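Local coordinates for putative tetrapyrrole (Corrin/porphyrin) methylase (Bacteroides fragilis, PDB 3FFY), which probably methylates the 2'-hydroxyl of the ribose of cytidine 1402 in 16S rRNA, using S-adenosyl-L-methionine, the present chain being the C-terminal part of the enzyme, at residues H53-T58 with G104-V109; S75-I78 with H82-T85. All coordinates share one frame; numbering follows the deposited sequence. Where two conformers were deposited one is given.

Interaction 1 (H53-T58 with G104-V109)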
# COMPACT_ATOMS: atom_id res chain seq x y z
N HIS A 53 -15.12 -4.39 14.20
CA HIS A 53 -15.70 -5.50 14.95
C HIS A 53 -16.35 -6.57 14.08
O HIS A 53 -16.64 -7.65 14.58
CB HIS A 53 -16.74 -5.01 15.97
CG HIS A 53 -16.17 -4.10 17.02
ND1 HIS A 53 -15.56 -2.89 16.71
CD2 HIS A 53 -16.15 -4.19 18.37
CE1 HIS A 53 -15.18 -2.29 17.82
NE2 HIS A 53 -15.53 -3.06 18.84
N ARG A 54 -16.60 -6.26 12.82
CA ARG A 54 -17.24 -7.20 11.89
C ARG A 54 -16.24 -7.78 10.91
O ARG A 54 -16.57 -8.72 10.19
CB ARG A 54 -18.35 -6.52 11.07
CG ARG A 54 -19.76 -6.69 11.64
CD ARG A 54 -20.23 -5.50 12.41
NE ARG A 54 -21.00 -4.57 11.57
CZ ARG A 54 -21.78 -3.59 12.03
NH1 ARG A 54 -21.93 -3.38 13.34
NH2 ARG A 54 -22.43 -2.81 11.17
N LEU A 55 -15.02 -7.25 10.87
CA LEU A 55 -14.08 -7.68 9.82
C LEU A 55 -13.80 -9.18 9.79
O LEU A 55 -13.82 -9.79 8.72
CB LEU A 55 -12.75 -6.92 9.92
CG LEU A 55 -11.69 -7.25 8.83
CD1 LEU A 55 -12.23 -6.96 7.39
CD2 LEU A 55 -10.40 -6.52 9.15
N LEU A 56 -13.55 -9.79 10.95
CA LEU A 56 -13.12 -11.18 10.98
C LEU A 56 -14.22 -12.07 10.43
O LEU A 56 -13.95 -12.93 9.62
CB LEU A 56 -12.78 -11.64 12.40
CG LEU A 56 -11.59 -12.59 12.69
CD1 LEU A 56 -11.97 -13.55 13.83
CD2 LEU A 56 -10.98 -13.29 11.51
N LYS A 57 -15.46 -11.85 10.87
CA LYS A 57 -16.62 -12.59 10.31
C LYS A 57 -16.69 -12.47 8.79
O LYS A 57 -16.78 -13.48 8.09
CB LYS A 57 -17.95 -12.08 10.91
CG LYS A 57 -19.23 -12.84 10.43
CD LYS A 57 -20.54 -12.22 10.97
CE LYS A 57 -21.77 -12.64 10.10
NZ LYS A 57 -23.08 -12.31 10.73
N THR A 58 -16.63 -11.23 8.30
CA THR A 58 -16.68 -10.99 6.85
C THR A 58 -15.55 -11.76 6.12
O THR A 58 -15.80 -12.41 5.09
CB THR A 58 -16.65 -9.48 6.53
OG1 THR A 58 -17.90 -8.91 6.92
CG2 THR A 58 -16.44 -9.26 5.04
N GLY A 104 -9.91 0.58 12.66
CA GLY A 104 -10.76 1.68 12.31
C GLY A 104 -11.62 1.14 11.25
O GLY A 104 -11.50 -0.03 10.92
N GLU A 105 -12.51 1.95 10.72
CA GLU A 105 -13.17 1.56 9.51
C GLU A 105 -12.11 1.16 8.48
O GLU A 105 -11.07 1.84 8.31
CB GLU A 105 -14.07 2.67 8.96
CG GLU A 105 -15.09 2.14 7.90
CD GLU A 105 -16.22 1.29 8.50
OE1 GLU A 105 -16.35 1.18 9.77
OE2 GLU A 105 -16.98 0.73 7.67
N ILE A 106 -12.34 0.03 7.82
CA ILE A 106 -11.41 -0.46 6.83
C ILE A 106 -12.11 -0.62 5.49
O ILE A 106 -13.33 -0.57 5.39
CB ILE A 106 -10.72 -1.77 7.28
CG1 ILE A 106 -11.75 -2.84 7.70
CG2 ILE A 106 -9.77 -1.46 8.47
CD1 ILE A 106 -12.06 -2.82 9.28
N VAL A 107 -11.27 -0.80 4.48
CA VAL A 107 -11.65 -1.11 3.13
C VAL A 107 -11.05 -2.49 2.88
O VAL A 107 -9.88 -2.77 3.24
CB VAL A 107 -11.02 -0.09 2.08
CG1 VAL A 107 -11.45 -0.41 0.64
CG2 VAL A 107 -11.30 1.38 2.48
N ILE A 108 -11.88 -3.36 2.29
CA ILE A 108 -11.47 -4.65 1.85
C ILE A 108 -11.45 -4.64 0.33
O ILE A 108 -12.47 -4.32 -0.32
CB ILE A 108 -12.42 -5.79 2.34
CG1 ILE A 108 -12.64 -5.67 3.85
CG2 ILE A 108 -11.85 -7.20 1.91
CD1 ILE A 108 -13.78 -6.59 4.45
N VAL A 109 -10.28 -4.98 -0.23
CA VAL A 109 -10.12 -5.15 -1.68
C VAL A 109 -9.86 -6.61 -1.94
O VAL A 109 -8.82 -7.15 -1.53
CB VAL A 109 -8.99 -4.28 -2.25
CG1 VAL A 109 -8.91 -4.39 -3.84
CG2 VAL A 109 -9.22 -2.85 -1.83

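Interaction 2 (S75-I78 with H82-T85)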
# COMPACT_ATOMS: atom_id res chain seq x y z
N SER A 75 -7.24 -2.38 4.26
CA SER A 75 -6.58 -1.11 4.39
C SER A 75 -7.32 -0.15 5.30
O SER A 75 -8.57 -0.05 5.33
CB SER A 75 -6.38 -0.42 3.03
OG SER A 75 -5.51 -1.16 2.22
N ARG A 76 -6.51 0.64 5.97
CA ARG A 76 -7.01 1.69 6.79
C ARG A 76 -6.35 2.98 6.38
O ARG A 76 -5.13 3.07 6.20
CB ARG A 76 -6.70 1.34 8.24
CG ARG A 76 -7.34 2.28 9.20
CD ARG A 76 -6.91 1.96 10.57
NE ARG A 76 -6.74 3.21 11.28
CZ ARG A 76 -5.62 3.58 11.89
NH1 ARG A 76 -4.55 2.77 11.90
NH2 ARG A 76 -5.57 4.75 12.52
N GLU A 77 -7.18 3.98 6.16
CA GLU A 77 -6.67 5.24 5.71
C GLU A 77 -6.30 6.09 6.94
O GLU A 77 -7.17 6.47 7.70
CB GLU A 77 -7.72 5.95 4.88
CG GLU A 77 -7.28 7.36 4.58
CD GLU A 77 -8.27 8.17 3.78
OE1 GLU A 77 -8.26 9.41 4.00
OE2 GLU A 77 -9.04 7.61 2.95
N ILE A 78 -5.02 6.35 7.17
CA ILE A 78 -4.64 7.22 8.30
C ILE A 78 -4.72 8.69 7.88
O ILE A 78 -4.95 9.53 8.72
CB ILE A 78 -3.25 6.90 8.83
CG1 ILE A 78 -3.22 5.47 9.34
CG2 ILE A 78 -2.84 7.91 9.90
CD1 ILE A 78 -1.87 4.79 9.18
N HIS A 82 -1.59 8.65 3.77
CA HIS A 82 -0.96 7.74 4.68
C HIS A 82 -1.91 6.58 4.94
O HIS A 82 -3.03 6.76 5.38
CB HIS A 82 -0.61 8.48 5.94
CG HIS A 82 0.11 7.68 6.92
ND1 HIS A 82 0.39 8.15 8.19
CD2 HIS A 82 0.60 6.41 6.88
CE1 HIS A 82 1.04 7.21 8.87
NE2 HIS A 82 1.18 6.15 8.10
N GLU A 83 -1.48 5.39 4.58
CA GLU A 83 -2.34 4.21 4.59
C GLU A 83 -1.61 3.11 5.32
O GLU A 83 -0.40 3.08 5.40
CB GLU A 83 -2.67 3.82 3.15
CG GLU A 83 -3.84 2.85 2.96
CD GLU A 83 -5.23 3.47 2.64
OE1 GLU A 83 -6.10 2.65 2.30
OE2 GLU A 83 -5.47 4.72 2.71
N GLU A 84 -2.37 2.21 5.88
CA GLU A 84 -1.86 1.05 6.53
C GLU A 84 -2.56 -0.14 5.89
O GLU A 84 -3.78 -0.12 5.74
CB GLU A 84 -2.28 1.16 7.96
CG GLU A 84 -1.38 0.54 8.90
CD GLU A 84 -1.95 0.58 10.30
OE1 GLU A 84 -3.13 1.04 10.43
OE2 GLU A 84 -1.22 0.16 11.24
N THR A 85 -1.82 -1.17 5.50
CA THR A 85 -2.38 -2.23 4.71
C THR A 85 -1.89 -3.60 5.12
O THR A 85 -0.71 -3.77 5.47
CB THR A 85 -2.10 -1.98 3.21
OG1 THR A 85 -2.76 -0.78 2.84
CG2 THR A 85 -2.63 -3.09 2.31

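Interaction 1 (H53-T58 with G104-V109)
Leu-55 and Thr-58 meet Ile-106 and Ile-108 without any flat group between them; the contact has no ring face or edge and is made by methyl and methylene groups of branched side chains. The isobutyl fork of Leu-55 does most of the work. With CG anti to the backbone N (chi1 -178°), the side chain reaches from the helix to the strand and divides its methyls: CD2 lies 4.1 Å from Ile-106 CD1, while CD1 meets Ile-108. Leu-55 and Ile-108 run past each other in opposite directions, and their CD1 atoms are only 3.3 Å apart, tighter than usual van der Waals contact and therefore doubtful in detail. This is helix-on-sheet packing of an alpha/beta domain: the first turn of helix 55-66 lies on strand 106-110, where alternate residues Ile-106 and Ile-108 face it and Val-107 points to the other side, toward helix 6-12. Val-74 of strand 71-77 also touches Leu-55 and both isoleucines, extending the apolar patch across to the next strand. At the end of the first helical turn, the methyl CG2 of Thr-58 meets Ile-108 CD1 at 3.8 Å. Its hydroxyl OG1 is satisfied elsewhere, by hydrogen bonds with Glu-50 and Arg-32.

Interaction 2 (S75-I78 with H82-T85)
Arg-76 and Glu-84 face each other as the hydrogen-bonded pair of two antiparallel strands. The N-H and C=O of both residues are satisfied by one another: Arg-76 N gives to Glu-84 O at 2.8 Å, and Glu-84 N to Arg-76 O at 2.9 Å. Nearer the turn, Ile-78 N adds a more bent bond to His-82 O (2.7 Å, 132° at the hydrogen). The side chains of the central pair run alongside one another, and Arg-76 NH1 meets Glu-84 OE1 in a salt bridge of 2.7 Å. The oxygen sits at the guanidinium edge, but the two planes are turned 66° apart and the hydrogen bond is weak. Ile-78 CG1 lies above one face of this guanidinium, toward its rim, and Ile-78 CD1 lies over the His-82 ring in a CH-pi contact, 3.7 Å from the centroid. On the face that carries Ser-75 and Thr-85, their hydroxyls share a hydrogen bond of 2.8 Å between OG and OG1, beneath helix 6-12. There Glu-83, bent at chi2 (96°), folds its carboxylate back across the neighbouring strand, with OE1 3.2 Å from Ser-75 CB. Its OE2 is 4.6 Å from Glu-77 OE2, a like-charge approach; Glu-77 OE2 also takes a hydrogen bond from Asn-2, probably an expression-tag remnant. His-82 NE2 and Glu-84 OE2 make reciprocal weak hydrogen bonds with Glu-84 and His-82 of the second subunit. This is a beta hairpin whose outer strand, 82-87, pairs antiparallel with a strand of that subunit, continuing the sheet through the dimer interface.

In the fold
Both interactions reach the same mixed sheet, interaction 1 through strand 106-110 and interaction 2 through strands 71-77 and 82-87, and their centres lie about 13 Å apart. Along the chain the order is 53-58, 75-78, 82-85, 104-109, so the hairpin of interaction 2 falls between the halves of interaction 1. Helix 55-66 leads into strand 71-77, which lies beside strand 106-110; Ser-75 N and Val-107 O, 2.9 Å apart, probably form a hydrogen bond joining the two sites. Interaction 1 sits in the buried centre, where a helix covers the sheet, whereas interaction 2 lies toward 82-87, the outermost strand within this chain. Together they trace this C-terminal part from hydrophobic core to subunit interface.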